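Local structure of acylneuraminate lyase (Mycoplasma synoviae, 4N4P) at residues Phe174-Glu177 with Arg178-Lys182; His239-Asn242 with Asp243-Asp247. The protein is a TIM-barrel enzyme of the dihydrodipicolinate synthetase family, found in an assembly of four protein chains. All coordinates share one frame; numbering follows the deposited sequence.

Contact 1. Residues Phe174-Glu177 with Arg178-Lys182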
loop_
_atom_site.group_PDB
_atom_site.type_symbol
_atom_site.label_atom_id
_atom_site.label_comp_id
_atom_site.label_asym_id
_atom_site.label_seq_id
_atom_site.Cartn_x
_atom_site.Cartn_y
_atom_site.Cartn_z
ATOM N N PHE A 174 12.942 -1.508 -11.785
ATOM C CA PHE A 174 12.424 -1.057 -13.079
ATOM C C PHE A 174 12.640 0.457 -13.188
ATOM O O PHE A 174 13.182 0.932 -14.175
ATOM C CB PHE A 174 10.943 -1.448 -13.257
ATOM C CG PHE A 174 10.376 -1.105 -14.602
ATOM C CD1 PHE A 174 11.125 -1.265 -15.757
ATOM C CD2 PHE A 174 9.074 -0.629 -14.722
ATOM C CE1 PHE A 174 10.598 -0.962 -17.002
ATOM C CE2 PHE A 174 8.524 -0.319 -15.995
ATOM C CZ PHE A 174 9.300 -0.478 -17.122
ATOM N N ALA A 175 12.260 1.212 -12.155
ATOM C CA ALA A 175 12.513 2.655 -12.187
ATOM C C ALA A 175 13.997 2.941 -12.353
ATOM O O ALA A 175 14.359 3.905 -13.028
ATOM C CB ALA A 175 11.968 3.350 -10.930
ATOM N N PHE A 176 14.851 2.106 -11.750
ATOM C CA PHE A 176 16.288 2.280 -11.872
ATOM C C PHE A 176 16.699 2.095 -13.327
ATOM O O PHE A 176 17.467 2.884 -13.897
ATOM C CB PHE A 176 17.076 1.299 -10.991
ATOM C CG PHE A 176 18.571 1.479 -11.115
ATOM C CD1 PHE A 176 19.168 2.676 -10.723
ATOM C CD2 PHE A 176 19.363 0.488 -11.692
ATOM C CE1 PHE A 176 20.559 2.888 -10.872
ATOM C CE2 PHE A 176 20.759 0.673 -11.831
ATOM C CZ PHE A 176 21.350 1.875 -11.420
ATOM N N GLU A 177 16.154 1.053 -13.938
ATOM C CA GLU A 177 16.501 0.732 -15.317
ATOM C C GLU A 177 16.084 1.901 -16.220
ATOM O O GLU A 177 16.837 2.308 -17.101
ATOM C CB GLU A 177 15.825 -0.576 -15.752
ATOM C CG GLU A 177 16.079 -0.945 -17.212
ATOM C CD GLU A 177 15.077 -0.292 -18.163
ATOM O OE1 GLU A 177 13.902 -0.112 -17.779
ATOM O OE2 GLU A 177 15.462 0.051 -19.296
ATOM N N ARG A 178 14.890 2.440 -15.976
ATOM C CA ARG A 178 14.376 3.569 -16.762
ATOM C C ARG A 178 15.260 4.802 -16.628
ATOM O O ARG A 178 15.477 5.513 -17.621
ATOM C CB ARG A 178 12.940 3.920 -16.341
ATOM C CG ARG A 178 11.881 2.830 -16.585
ATOM C CD ARG A 178 11.490 2.719 -18.084
ATOM N NE ARG A 178 12.503 2.026 -18.884
ATOM C CZ ARG A 178 12.560 2.042 -20.221
ATOM N NH1 ARG A 178 11.641 2.711 -20.933
ATOM N NH2 ARG A 178 13.544 1.403 -20.837
ATOM N N LEU A 179 15.732 5.085 -15.407
ATOM C CA LEU A 179 16.650 6.212 -15.180
ATOM C C LEU A 179 17.951 6.030 -15.944
ATOM O O LEU A 179 18.446 6.973 -16.579
ATOM C CB LEU A 179 16.971 6.364 -13.690
ATOM C CG LEU A 179 15.808 6.923 -12.880
ATOM C CD1 LEU A 179 16.089 6.843 -11.341
ATOM C CD2 LEU A 179 15.490 8.361 -13.341
ATOM N N MET A 180 18.484 4.809 -15.895
ATOM C CA MET A 180 19.740 4.517 -16.567
ATOM C C MET A 180 19.582 4.673 -18.078
ATOM O O MET A 180 20.506 5.137 -18.751
ATOM C CB MET A 180 20.225 3.105 -16.213
ATOM C CG MET A 180 20.698 2.977 -14.756
ATOM S SD MET A 180 22.083 4.032 -14.303
ATOM C CE MET A 180 23.409 3.193 -15.143
ATOM N N SER A 181 18.425 4.284 -18.603
ATOM C CA SER A 181 18.153 4.418 -20.032
ATOM C C SER A 181 18.089 5.906 -20.422
ATOM O O SER A 181 18.686 6.313 -21.424
ATOM C CB SER A 181 16.835 3.729 -20.398
ATOM O OG SER A 181 16.629 3.806 -21.805
ATOM N N LYS A 182 17.399 6.700 -19.612
ATOM C CA LYS A 182 17.089 8.094 -19.984
ATOM C C LYS A 182 18.253 9.050 -19.719
ATOM O O LYS A 182 18.426 10.058 -20.445
ATOM C CB LYS A 182 15.794 8.558 -19.313
ATOM C CG LYS A 182 15.326 9.973 -19.684
ATOM C CD LYS A 182 14.620 10.020 -21.063
ATOM C CE LYS A 182 13.990 11.399 -21.304
ATOM N NZ LYS A 182 13.511 11.553 -22.714
#

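Contact 2. Residues His239-Asn242 with Asp243-Asp247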
loop_
_atom_site.group_PDB
_atom_site.type_symbol
_atom_site.label_atom_id
_atom_site.label_comp_id
_atom_site.label_asym_id
_atom_site.label_seq_id
_atom_site.Cartn_x
_atom_site.Cartn_y
_atom_site.Cartn_z
ATOM N N HIS A 239 23.852 -14.716 -2.688
ATOM C CA HIS A 239 23.063 -15.448 -1.667
ATOM C C HIS A 239 23.743 -15.347 -0.315
ATOM O O HIS A 239 23.090 -15.071 0.690
ATOM C CB HIS A 239 22.847 -16.912 -2.083
ATOM C CG HIS A 239 22.068 -17.048 -3.361
ATOM N ND1 HIS A 239 21.023 -16.211 -3.684
ATOM C CD2 HIS A 239 22.186 -17.920 -4.394
ATOM C CE1 HIS A 239 20.528 -16.555 -4.863
ATOM N NE2 HIS A 239 21.207 -17.598 -5.312
ATOM N N THR A 240 25.071 -15.498 -0.307
ATOM C CA THR A 240 25.836 -15.347 0.926
ATOM C C THR A 240 25.726 -13.936 1.492
ATOM O O THR A 240 25.449 -13.765 2.672
ATOM C CB THR A 240 27.306 -15.728 0.726
ATOM O OG1 THR A 240 27.340 -17.104 0.332
ATOM C CG2 THR A 240 28.095 -15.571 2.052
ATOM N N TYR A 241 25.947 -12.933 0.643
ATOM C CA TYR A 241 25.857 -11.538 1.076
ATOM C C TYR A 241 24.480 -11.215 1.650
ATOM O O TYR A 241 24.338 -10.536 2.663
ATOM C CB TYR A 241 26.202 -10.578 -0.084
ATOM C CG TYR A 241 26.627 -9.230 0.437
ATOM C CD1 TYR A 241 27.943 -9.017 0.878
ATOM C CD2 TYR A 241 25.688 -8.198 0.583
ATOM C CE1 TYR A 241 28.325 -7.797 1.413
ATOM C CE2 TYR A 241 26.058 -6.962 1.124
ATOM C CZ TYR A 241 27.390 -6.777 1.531
ATOM O OH TYR A 241 27.783 -5.583 2.056
ATOM N N ASN A 242 23.442 -11.696 1.001
ATOM C CA ASN A 242 22.101 -11.336 1.480
ATOM C C ASN A 242 21.741 -12.109 2.732
ATOM O O ASN A 242 21.012 -11.604 3.561
ATOM C CB ASN A 242 21.074 -11.520 0.367
ATOM C CG ASN A 242 21.208 -10.412 -0.711
ATOM O OD1 ASN A 242 22.095 -9.560 -0.610
ATOM N ND2 ASN A 242 20.327 -10.419 -1.710
ATOM N N ASP A 243 22.316 -13.304 2.882
ATOM C CA ASP A 243 22.215 -14.033 4.157
ATOM C C ASP A 243 22.818 -13.144 5.240
ATOM O O ASP A 243 22.235 -12.964 6.319
ATOM C CB ASP A 243 22.988 -15.360 4.114
ATOM C CG ASP A 243 22.265 -16.458 3.361
ATOM O OD1 ASP A 243 21.085 -16.313 2.990
ATOM O OD2 ASP A 243 22.906 -17.488 3.154
ATOM N N TYR A 244 23.984 -12.593 4.931
ATOM C CA TYR A 244 24.716 -11.706 5.849
ATOM C C TYR A 244 23.886 -10.494 6.224
ATOM O O TYR A 244 23.768 -10.163 7.399
ATOM C CB TYR A 244 26.057 -11.282 5.235
ATOM C CG TYR A 244 26.556 -9.901 5.621
ATOM C CD1 TYR A 244 27.009 -9.623 6.925
ATOM C CD2 TYR A 244 26.595 -8.859 4.656
ATOM C CE1 TYR A 244 27.476 -8.329 7.273
ATOM C CE2 TYR A 244 27.079 -7.588 4.977
ATOM C CZ TYR A 244 27.504 -7.321 6.286
ATOM O OH TYR A 244 27.969 -6.064 6.611
ATOM N N VAL A 245 23.307 -9.830 5.225
ATOM C CA VAL A 245 22.515 -8.632 5.518
ATOM C C VAL A 245 21.357 -8.953 6.460
ATOM O O VAL A 245 21.172 -8.267 7.463
ATOM C CB VAL A 245 22.001 -7.939 4.243
ATOM C CG1 VAL A 245 21.198 -6.684 4.623
ATOM C CG2 VAL A 245 23.202 -7.551 3.310
ATOM N N LEU A 246 20.589 -10.003 6.154
ATOM C CA LEU A 246 19.464 -10.390 7.002
ATOM C C LEU A 246 19.918 -10.790 8.433
ATOM O O LEU A 246 19.261 -10.432 9.441
ATOM C CB LEU A 246 18.675 -11.532 6.340
ATOM C CG LEU A 246 17.926 -11.049 5.090
ATOM C CD1 LEU A 246 17.114 -12.166 4.435
ATOM C CD2 LEU A 246 17.038 -9.856 5.429
ATOM N N ASP A 247 21.042 -11.497 8.515
ATOM C CA ASP A 247 21.586 -11.885 9.831
ATOM C C ASP A 247 22.012 -10.628 10.581
ATOM O O ASP A 247 21.734 -10.479 11.784
ATOM C CB ASP A 247 22.769 -12.880 9.689
ATOM C CG ASP A 247 22.321 -14.328 9.591
ATOM O OD1 ASP A 247 21.169 -14.648 9.922
ATOM O OD2 ASP A 247 23.158 -15.172 9.245
#

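Contact 1. Residues Phe174-Glu177 with Arg178-Lys182
In helix 173-182 of the beta-alpha-beta unit between strands 163-168 and 187-190, Glu177 and the adjacent Arg178 form a side-on, two-pronged salt bridge. Arg178 NE reaches Glu177 OE1 at 2.8 Å, and Arg178 NH2 meets the syn lone pair of Glu177 OE2, also at 2.8 Å. The second bond is nearly straight (178° at the hydrogen) and lies in the guanidinium plane, whereas OE1 is met on its syn side by a donor tilted out of the carboxylate plane. The two flat groups are 26° apart; the Glu177 chain bends at chi2 (-86°) and that of Arg178 at chi2 and chi3, which together bring the groups alongside. Both have further partners in the second subunit: Arg178 NH1 pairs with its Asp243, Glu177 OE2 with its His239 and Glu177 OE1 with its Asn242.

Arg178 CG lies over a face of the Phe174 ring, 4.2 Å from its centroid, a CH-pi contact. The backbone bond Arg178 N to Phe174 O (2.9 Å) belongs to the helix that sets them one turn apart. Facing the barrel, Met180 CG sits 3.8 Å from the centroid of the Phe176 ring, above its face near the rim, with Met180 SD oblique at 4.4 Å from that centroid. This Met-aromatic contact, flanked by Phe188 of strand 187-190, belongs to the helix-strand interface of a TIM barrel.

Contact 2. Residues His239-Asn242 with Asp243-Asp247
Tyr241 and Tyr244 form the tightly packed side of this helical turn, while Thr240 marks its solvent side. The tyrosines run alongside each other, pointing the same way, in a T-shaped pair: the CD2-CE2 edge of Tyr244 is directed at a face of Tyr241, with centroids 5.0 Å apart and planes at 69°. Tyr244 CE2 comes within 3.6 Å of Tyr241 CZ. Tyr244 CD2 projects over the centre of the Tyr241 ring, where a chi1 of 148°, well away from a staggered value, carries it. The edge of Tyr244 also lies 3.4 Å, measured at CD2, from Tyr241 O. Val245 CG2 packs obliquely against the Tyr241 ring, 3.6 Å from CE2. Both hydroxyls are tied to the same residue, Tyr241 OH to the side chain of Thr211 and Tyr244 OH to its carbonyl oxygen, so both ring ends are held at Thr211.

Thr240 is exposed to solvent, and its side chain comes no nearer than 5.3 Å to residues 243-247. His239 and Asp243 meet little within the two segments but are engaged by the second subunit: His239 ND1 bonds to its Glu177. Asp243 OD1 lies 3.3 Å from His239 O, two acceptors with no bond between them; the positive charge of Arg178 of the second subunit, in a salt bridge with Asp243 OD1, probably offsets their repulsion. On the inner side, Tyr241 and Tyr244 rest on Tyr212, Val214 and Asn215 of helix 212-227, and Tyr244 also touches Ile290 of helix 280-294.

Contact 1 comes first along the chain, in helix 173-182 of the barrel layer; contact 2 follows in helix 231-248, after the last barrel strand, 206-209. Their centres are 26 Å apart and their nearest atoms about 15 Å, so within one chain they do not touch. Each nevertheless reaches the second subunit, and the polar partners named there belong to the other contact: polar groups of 177-178 in one copy face those of 239-243 in the other. A barrel helix of one subunit is thereby joined to a helix beyond the barrel of its partner, making the two contacts complementary halves of an interface within the four-chain assembly.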